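Local coordinates for protein adenine phosphoribosyltransferase, putative (Trypanosoma brucei brucei, PDB 5VN4) that probably catalyses the salvage of adenine, converting it with 5-phospho-alpha-D-ribose 1-diphosphate into AMP and diphosphate, at residues 177-191 / 203-217. Numbering follows the deposited sequence. Where two conformers were deposited one is given.
Sequences LVEVAGILGLTFLKG and YSNVPFVTLVDETVL
Val206 crosses Leu177 at about a right angle, CG1 lying 3.9 Å from Leu177 CG. From Pro207, whose O accepts a hydrogen bond from Val180 N, the chains run parallel. The broad Phe208 ring takes Val180 CG1 over its face, 3.6 Å from the centroid, a CH-pi contact set by CG1 lying anti to the backbone N (chi1 159°). Beta-branched Val209 suits an extended strand: its N donates to Val180 O and its O accepts from Gly182 N, while CG2 lies 3.5 Å from Glu179 CD, whose carboxylate Arg73 and Tyr74 hold. Thr210 OG1 lies 3.4 Å from Gly185 CA, where any CB would clash. Past a corner, Val212 N donates to Ile183 O and its O accepts from Gly185 N. Glu214, bent at chi2 (-93°), reaches the 3-10 turn 187-189, where its two oxygens suit two donors: OE1 accepts a hydrogen bond from Thr187 N (2.8 Å), above the carboxylate plane, and OE2 one from Thr187 OG1 (2.7 Å), on the syn side, somewhat out of plane. Adjacent Leu186 touches bound adenine. The strands of this beta-alpha-beta unit, joined through helix 192-197, lie between strands 149-153 and 18-21, with helix 26-34 against Val212 and Val216.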
ATOM      1  N   LEU A 177       1.779  21.612   6.223  1.00 15.26           N
ATOM      2  CA  LEU A 177       2.462  20.339   6.416  1.00 14.41           C
ATOM      3  C   LEU A 177       2.823  20.235   7.893  1.00 14.83           C
ATOM      4  O   LEU A 177       3.663  20.993   8.393  1.00 15.57           O
ATOM      5  CB  LEU A 177       3.696  20.249   5.520  1.00 14.24           C
ATOM      6  CG  LEU A 177       4.522  18.963   5.646  1.00 13.10           C
ATOM      7  CD1 LEU A 177       3.666  17.713   5.422  1.00 13.83           C
ATOM      8  CD2 LEU A 177       5.705  18.978   4.692  1.00 14.03           C
ATOM      9  N   VAL A 178       2.161  19.318   8.598  1.00 14.94           N
ATOM     10  CA  VAL A 178       2.353  19.198  10.039  1.00 15.48           C
ATOM     11  C   VAL A 178       3.609  18.401  10.362  1.00 15.25           C
ATOM     12  O   VAL A 178       4.396  18.789  11.233  1.00 16.87           O
ATOM     13  CB  VAL A 178       1.095  18.577  10.672  1.00 16.68           C
ATOM     14  CG1 VAL A 178       1.287  18.365  12.169  1.00 18.28           C
ATOM     15  CG2 VAL A 178      -0.117  19.454  10.402  1.00 17.84           C
ATOM     16  N   GLU A 179       3.814  17.277   9.682  1.00 13.56           N
ATOM     17  CA  GLU A 179       4.887  16.370  10.038  1.00 13.12           C
ATOM     18  C   GLU A 179       5.132  15.448   8.862  1.00 11.79           C
ATOM     19  O   GLU A 179       4.233  15.188   8.053  1.00 12.61           O
ATOM     20  CB  GLU A 179       4.486  15.546  11.269  1.00 13.84           C
ATOM     21  CG  GLU A 179       5.546  14.647  11.832  1.00 16.12           C
ATOM     22  CD  GLU A 179       5.259  14.284  13.269  1.00 17.41           C
ATOM     23  OE1 GLU A 179       5.417  15.161  14.144  1.00 18.66           O
ATOM     24  OE2 GLU A 179       4.881  13.126  13.524  1.00 17.79           O
ATOM     25  N   VAL A 180       6.363  14.955   8.796  1.00 11.34           N
ATOM     26  CA  VAL A 180       6.785  13.899   7.890  1.00 11.14           C
ATOM     27  C   VAL A 180       7.054  12.667   8.745  1.00 11.54           C
ATOM     28  O   VAL A 180       7.764  12.758   9.753  1.00 12.64           O
ATOM     29  CB  VAL A 180       8.057  14.350   7.150  1.00 12.99           C
ATOM     30  CG1 VAL A 180       8.837  13.174   6.602  1.00 13.84           C
ATOM     31  CG2 VAL A 180       7.700  15.361   6.056  1.00 13.42           C
ATOM     32  N   ALA A 181       6.469  11.529   8.362  1.00 11.05           N
ATOM     33  CA  ALA A 181       6.503  10.311   9.169  1.00 11.33           C
ATOM     34  C   ALA A 181       7.072   9.141   8.377  1.00 10.69           C
ATOM     35  O   ALA A 181       6.782   8.978   7.188  1.00 10.92           O
ATOM     36  CB  ALA A 181       5.098   9.923   9.651  1.00 11.76           C
ATOM     37  N   GLY A 182       7.849   8.298   9.057  1.00 10.72           N
ATOM     38  CA  GLY A 182       8.326   7.061   8.466  1.00 10.68           C
ATOM     39  C   GLY A 182       8.693   6.061   9.543  1.00  9.60           C
ATOM     40  O   GLY A 182       8.633   6.353  10.739  1.00 10.48           O
ATOM     41  N   ILE A 183       9.098   4.867   9.107  1.00  9.62           N
ATOM     42  CA  ILE A 183       9.575   3.871  10.061  1.00  9.61           C
ATOM     43  C   ILE A 183      11.093   3.722  10.101  1.00  9.74           C
ATOM     44  O   ILE A 183      11.620   3.208  11.100  1.00 10.76           O
ATOM     45  CB  ILE A 183       8.869   2.500   9.939  1.00 11.23           C
ATOM     46  CG1 ILE A 183       9.093   1.867   8.556  1.00 11.12           C
ATOM     47  CG2 ILE A 183       7.390   2.654  10.275  1.00 12.37           C
ATOM     48  CD1 ILE A 183       8.597   0.426   8.471  1.00 11.82           C
ATOM     49  N   LEU A 184      11.810   4.180   9.069  1.00  9.87           N
ATOM     50  CA  LEU A 184      13.265   4.049   9.016  1.00  9.47           C
ATOM     51  C   LEU A 184      13.849   5.308   8.396  1.00  9.99           C
ATOM     52  O   LEU A 184      13.541   5.639   7.248  1.00 10.39           O
ATOM     53  CB  LEU A 184      13.666   2.818   8.195  1.00 10.62           C
ATOM     54  CG  LEU A 184      15.166   2.640   7.972  1.00 10.80           C
ATOM     55  CD1 LEU A 184      15.910   2.449   9.282  1.00 12.04           C
ATOM     56  CD2 LEU A 184      15.405   1.469   7.058  1.00 13.16           C
ATOM     57  N   GLY A 185      14.689   6.003   9.155  1.00  9.85           N
ATOM     58  CA  GLY A 185      15.380   7.176   8.651  1.00 10.63           C
ATOM     59  C   GLY A 185      16.866   6.912   8.621  1.00 11.18           C
ATOM     60  O   GLY A 185      17.442   6.499   9.634  1.00 12.21           O
ATOM     61  N   LEU A 186      17.503   7.101   7.466  1.00 10.32           N
ATOM     62  CA  LEU A 186      18.947   6.891   7.357  1.00 11.04           C
ATOM     63  C   LEU A 186      19.577   8.257   7.590  1.00 11.37           C
ATOM     64  O   LEU A 186      19.794   9.038   6.660  1.00 11.09           O
ATOM     65  CB  LEU A 186      19.299   6.296   6.001  1.00 12.03           C
ATOM     66  CG  LEU A 186      18.562   4.985   5.672  1.00 12.93           C
ATOM     67  CD1 LEU A 186      18.928   4.476   4.295  1.00 14.57           C
ATOM     68  CD2 LEU A 186      18.830   3.921   6.726  1.00 14.38           C
ATOM     69  N   THR A 187      19.849   8.570   8.862  1.00 12.27           N
ATOM     70  CA  THR A 187      20.132   9.963   9.209  1.00 12.70           C
ATOM     71  C   THR A 187      21.441  10.453   8.611  1.00 12.96           C
ATOM     72  O   THR A 187      21.593  11.656   8.384  1.00 13.36           O
ATOM     73  CB  THR A 187      20.077  10.202  10.721  1.00 14.03           C
ATOM     74  OG1 THR A 187      21.196   9.583  11.361  1.00 17.01           O
ATOM     75  CG2 THR A 187      18.788   9.644  11.307  1.00 14.45           C
ATOM     76  N   PHE A 188      22.379   9.547   8.327  1.00 13.20           N
ATOM     77  CA  PHE A 188      23.639   9.968   7.723  1.00 14.46           C
ATOM     78  C   PHE A 188      23.441  10.570   6.337  1.00 13.61           C
ATOM     79  O   PHE A 188      24.322  11.292   5.858  1.00 15.20           O
ATOM     80  CB  PHE A 188      24.650   8.809   7.693  1.00 15.45           C
ATOM     81  CG  PHE A 188      24.227   7.635   6.850  1.00 16.46           C
ATOM     82  CD1 PHE A 188      24.570   7.562   5.508  1.00 17.40           C
ATOM     83  CD2 PHE A 188      23.510   6.585   7.409  1.00 16.92           C
ATOM     84  CE1 PHE A 188      24.183   6.464   4.735  1.00 18.92           C
ATOM     85  CE2 PHE A 188      23.125   5.491   6.644  1.00 18.27           C
ATOM     86  CZ  PHE A 188      23.462   5.435   5.303  1.00 18.71           C
ATOM     87  N   LEU A 189      22.305  10.302   5.689  1.00 12.31           N
ATOM     88  CA  LEU A 189      21.980  10.904   4.402  1.00 12.62           C
ATOM     89  C   LEU A 189      21.312  12.268   4.529  1.00 12.77           C
ATOM     90  O   LEU A 189      21.078  12.921   3.506  1.00 13.74           O
ATOM     91  CB  LEU A 189      21.109   9.958   3.561  1.00 13.12           C
ATOM     92  CG  LEU A 189      21.770   8.620   3.196  1.00 14.63           C
ATOM     93  CD1 LEU A 189      20.782   7.722   2.467  1.00 14.09           C
ATOM     94  CD2 LEU A 189      23.014   8.827   2.347  1.00 15.46           C
ATOM     95  N   LYS A 190      20.991  12.705   5.748  1.00 12.72           N
ATOM     96  CA  LYS A 190      20.449  14.042   5.988  0.67 12.91           C
ATOM     97  C   LYS A 190      19.253  14.334   5.079  1.00 12.09           C
ATOM     98  O   LYS A 190      19.186  15.360   4.395  1.00 12.87           O
ATOM     99  CB  LYS A 190      21.544  15.108   5.886  0.67 15.78           C
ATOM    100  CG  LYS A 190      22.686  14.882   6.877  0.67 18.23           C
ATOM    101  CD  LYS A 190      23.759  15.958   6.784  0.67 20.59           C
ATOM    102  CE  LYS A 190      24.910  15.661   7.734  0.67 21.65           C
ATOM    103  NZ  LYS A 190      24.458  15.554   9.153  0.67 22.01           N
ATOM    104  N   GLY A 191      18.292  13.409   5.085  1.00 11.48           N
ATOM    105  CA  GLY A 191      17.121  13.484   4.220  1.00 11.56           C
ATOM    106  C   GLY A 191      16.140  14.583   4.563  1.00 11.38           C
ATOM    107  O   GLY A 191      15.215  14.820   3.781  1.00 11.17           O
ATOM    108  N   TYR A 203       9.447  25.156   4.635  1.00 16.75           N
ATOM    109  CA  TYR A 203       9.061  24.002   5.440  1.00 16.18           C
ATOM    110  C   TYR A 203      10.125  23.593   6.455  1.00 15.61           C
ATOM    111  O   TYR A 203      10.114  22.458   6.935  1.00 15.11           O
ATOM    112  CB  TYR A 203       8.648  22.841   4.530  1.00 15.74           C
ATOM    113  CG  TYR A 203       7.477  23.241   3.648  1.00 14.77           C
ATOM    114  CD1 TYR A 203       6.170  23.225   4.135  1.00 15.63           C
ATOM    115  CD2 TYR A 203       7.686  23.697   2.349  1.00 14.93           C
ATOM    116  CE1 TYR A 203       5.100  23.638   3.337  1.00 16.44           C
ATOM    117  CE2 TYR A 203       6.635  24.089   1.551  1.00 16.26           C
ATOM    118  CZ  TYR A 203       5.348  24.063   2.045  1.00 16.61           C
ATOM    119  OH  TYR A 203       4.312  24.479   1.235  1.00 17.58           O
ATOM    120  N   SER A 204      11.048  24.497   6.804  1.00 16.07           N
ATOM    121  CA  SER A 204      12.110  24.133   7.735  1.00 17.50           C
ATOM    122  C   SER A 204      11.598  23.830   9.141  1.00 17.00           C
ATOM    123  O   SER A 204      12.317  23.190   9.918  1.00 18.20           O
ATOM    124  CB  SER A 204      13.173  25.229   7.789  1.00 19.96           C
ATOM    125  OG  SER A 204      12.617  26.433   8.279  1.00 20.66           O
ATOM    126  N   ASN A 205      10.380  24.253   9.488  1.00 16.35           N
ATOM    127  CA  ASN A 205       9.824  23.957  10.803  1.00 16.62           C
ATOM    128  C   ASN A 205       9.030  22.646  10.850  1.00 16.41           C
ATOM    129  O   ASN A 205       8.297  22.416  11.821  1.00 19.19           O
ATOM    130  CB  ASN A 205       9.008  25.143  11.336  1.00 18.82           C
ATOM    131  CG  ASN A 205       7.676  25.288  10.655  1.00 21.22           C
ATOM    132  OD1 ASN A 205       7.455  24.760   9.565  1.00 22.50           O
ATOM    133  ND2 ASN A 205       6.771  26.011  11.300  1.00 21.02           N
ATOM    134  N   VAL A 206       9.192  21.768   9.862  1.00 13.54           N
ATOM    135  CA  VAL A 206       8.420  20.530   9.780  1.00 12.97           C
ATOM    136  C   VAL A 206       9.269  19.399  10.360  1.00 12.73           C
ATOM    137  O   VAL A 206      10.305  19.058   9.775  1.00 12.91           O
ATOM    138  CB  VAL A 206       8.003  20.214   8.340  1.00 13.20           C
ATOM    139  CG1 VAL A 206       7.333  18.835   8.284  1.00 15.19           C
ATOM    140  CG2 VAL A 206       7.072  21.291   7.814  1.00 14.66           C
ATOM    141  N   PRO A 207       8.866  18.783  11.467  1.00 11.88           N
ATOM    142  CA  PRO A 207       9.641  17.647  11.987  1.00 11.94           C
ATOM    143  C   PRO A 207       9.544  16.429  11.079  1.00 10.41           C
ATOM    144  O   PRO A 207       8.487  16.129  10.516  1.00 11.35           O
ATOM    145  CB  PRO A 207       8.994  17.363  13.349  1.00 13.94           C
ATOM    146  CG  PRO A 207       8.260  18.634  13.703  1.00 16.73           C
ATOM    147  CD  PRO A 207       7.788  19.197  12.380  1.00 14.38           C
ATOM    148  N   PHE A 208      10.673  15.735  10.931  1.00 10.30           N
ATOM    149  CA  PHE A 208      10.716  14.382  10.391  1.00 10.11           C
ATOM    150  C   PHE A 208      10.761  13.422  11.571  1.00 10.22           C
ATOM    151  O   PHE A 208      11.601  13.574  12.460  1.00 11.18           O
ATOM    152  CB  PHE A 208      11.985  14.167   9.559  1.00 10.37           C
ATOM    153  CG  PHE A 208      11.907  14.679   8.137  1.00 10.05           C
ATOM    154  CD1 PHE A 208      11.344  15.907   7.830  1.00 10.87           C
ATOM    155  CD2 PHE A 208      12.466  13.936   7.111  1.00 10.13           C
ATOM    156  CE1 PHE A 208      11.314  16.362   6.509  1.00 11.26           C
ATOM    157  CE2 PHE A 208      12.446  14.376   5.796  1.00 10.31           C
ATOM    158  CZ  PHE A 208      11.873  15.596   5.489  1.00 10.95           C
ATOM    159  N   VAL A 209       9.879  12.428  11.568  1.00 10.38           N
ATOM    160  CA  VAL A 209       9.807  11.435  12.633  1.00 10.97           C
ATOM    161  C   VAL A 209       9.918  10.058  11.990  1.00 10.10           C
ATOM    162  O   VAL A 209       8.994   9.618  11.298  1.00 11.79           O
ATOM    163  CB  VAL A 209       8.502  11.562  13.427  1.00 12.18           C
ATOM    164  CG1 VAL A 209       8.380  10.435  14.445  1.00 14.37           C
ATOM    165  CG2 VAL A 209       8.414  12.935  14.096  1.00 13.16           C
ATOM    166  N   THR A 210      11.052   9.384  12.192  1.00 10.10           N
ATOM    167  CA  THR A 210      11.237   8.032  11.680  1.00 10.12           C
ATOM    168  C   THR A 210      11.513   7.119  12.862  1.00 10.34           C
ATOM    169  O   THR A 210      12.485   7.327  13.592  1.00 11.35           O
ATOM    170  CB  THR A 210      12.377   7.955  10.659  1.00 11.10           C
ATOM    171  OG1 THR A 210      13.608   8.376  11.253  1.00 11.60           O
ATOM    172  CG2 THR A 210      12.084   8.831   9.450  1.00 12.37           C
ATOM    173  N   LEU A 211      10.664   6.109  13.048  1.00 10.66           N
ATOM    174  CA  LEU A 211      10.685   5.351  14.298  1.00 10.97           C
ATOM    175  C   LEU A 211      12.060   4.761  14.596  1.00 10.45           C
ATOM    176  O   LEU A 211      12.569   4.898  15.716  1.00 11.26           O
ATOM    177  CB  LEU A 211       9.607   4.266  14.288  1.00 10.82           C
ATOM    178  CG  LEU A 211       8.180   4.814  14.234  1.00 12.16           C
ATOM    179  CD1 LEU A 211       7.172   3.672  14.419  1.00 13.26           C
ATOM    180  CD2 LEU A 211       7.953   5.919  15.265  1.00 15.38           C
ATOM    181  N   VAL A 212      12.672   4.082  13.623  1.00 10.06           N
ATOM    182  CA  VAL A 212      14.041   3.622  13.831  1.00 10.92           C
ATOM    183  C   VAL A 212      14.968   4.257  12.799  1.00 10.90           C
ATOM    184  O   VAL A 212      14.538   5.087  11.980  1.00 10.82           O
ATOM    185  CB  VAL A 212      14.169   2.086  13.951  1.00 10.77           C
ATOM    186  CG1 VAL A 212      13.402   1.598  15.179  1.00 11.89           C
ATOM    187  CG2 VAL A 212      13.683   1.387  12.694  1.00 13.03           C
ATOM    188  N   ASP A 213      16.251   3.909  12.867  1.00 11.21           N
ATOM    189  CA  ASP A 213      17.290   4.573  12.096  1.00 11.33           C
ATOM    190  C   ASP A 213      18.289   3.523  11.637  1.00 11.78           C
ATOM    191  O   ASP A 213      18.078   2.316  11.805  1.00 12.17           O
ATOM    192  CB  ASP A 213      17.925   5.717  12.903  1.00 12.90           C
ATOM    193  CG  ASP A 213      18.646   5.234  14.151  1.00 14.76           C
ATOM    194  OD1 ASP A 213      18.767   4.003  14.338  1.00 13.92           O
ATOM    195  OD2 ASP A 213      19.108   6.093  14.937  1.00 18.23           O
ATOM    196  N   GLU A 214      19.407   4.000  11.082  1.00 12.03           N
ATOM    197  CA  GLU A 214      20.409   3.105  10.512  1.00 13.02           C
ATOM    198  C   GLU A 214      21.015   2.142  11.531  1.00 13.02           C
ATOM    199  O   GLU A 214      21.600   1.128  11.131  1.00 14.29           O
ATOM    200  CB  GLU A 214      21.517   3.912   9.820  1.00 13.48           C
ATOM    201  CG  GLU A 214      22.234   4.930  10.704  1.00 14.63           C
ATOM    202  CD  GLU A 214      21.623   6.324  10.628  1.00 14.52           C
ATOM    203  OE1 GLU A 214      20.384   6.429  10.617  1.00 14.04           O
ATOM    204  OE2 GLU A 214      22.378   7.331  10.576  1.00 16.47           O
ATOM    205  N   THR A 215      20.905   2.423  12.833  1.00 13.24           N
ATOM    206  CA  THR A 215      21.467   1.490  13.807  1.00 13.84           C
ATOM    207  C   THR A 215      20.710   0.170  13.835  1.00 14.78           C
ATOM    208  O   THR A 215      21.234  -0.813  14.367  1.00 16.41           O
ATOM    209  CB  THR A 215      21.511   2.094  15.214  1.00 14.97           C
ATOM    210  OG1 THR A 215      20.182   2.231  15.731  1.00 15.81           O
ATOM    211  CG2 THR A 215      22.206   3.440  15.211  1.00 16.84           C
ATOM    212  N   VAL A 216      19.492   0.127  13.287  1.00 15.03           N
ATOM    213  CA  VAL A 216      18.754  -1.130  13.209  1.00 15.94           C
ATOM    214  C   VAL A 216      19.365  -2.078  12.184  1.00 17.22           C
ATOM    215  O   VAL A 216      19.118  -3.289  12.240  1.00 18.68           O
ATOM    216  CB  VAL A 216      17.255  -0.866  12.941  1.00 16.60           C
ATOM    217  CG1 VAL A 216      16.983  -0.692  11.449  1.00 16.15           C
ATOM    218  CG2 VAL A 216      16.393  -1.968  13.526  1.00 18.61           C
ATOM    219  N   LEU A 217      20.170  -1.557  11.257  1.00 17.42           N
ATOM    220  CA  LEU A 217      20.747  -2.350  10.169  1.00 19.91           C
ATOM    221  C   LEU A 217      22.138  -2.868  10.549  1.00 20.39           C
ATOM    222  O   LEU A 217      23.145  -2.629   9.879  1.00 21.37           O
ATOM    223  CB  LEU A 217      20.775  -1.530   8.883  1.00 22.98           C
ATOM    224  CG  LEU A 217      19.427  -0.937   8.461  1.00 25.02           C
ATOM    225  CD1 LEU A 217      19.556  -0.161   7.160  1.00 26.60           C
ATOM    226  CD2 LEU A 217      18.361  -2.014   8.333  1.00 25.65           C
TER
HETATM  227  O   HOH W   1      20.672   8.387  14.243  1.00 28.19           O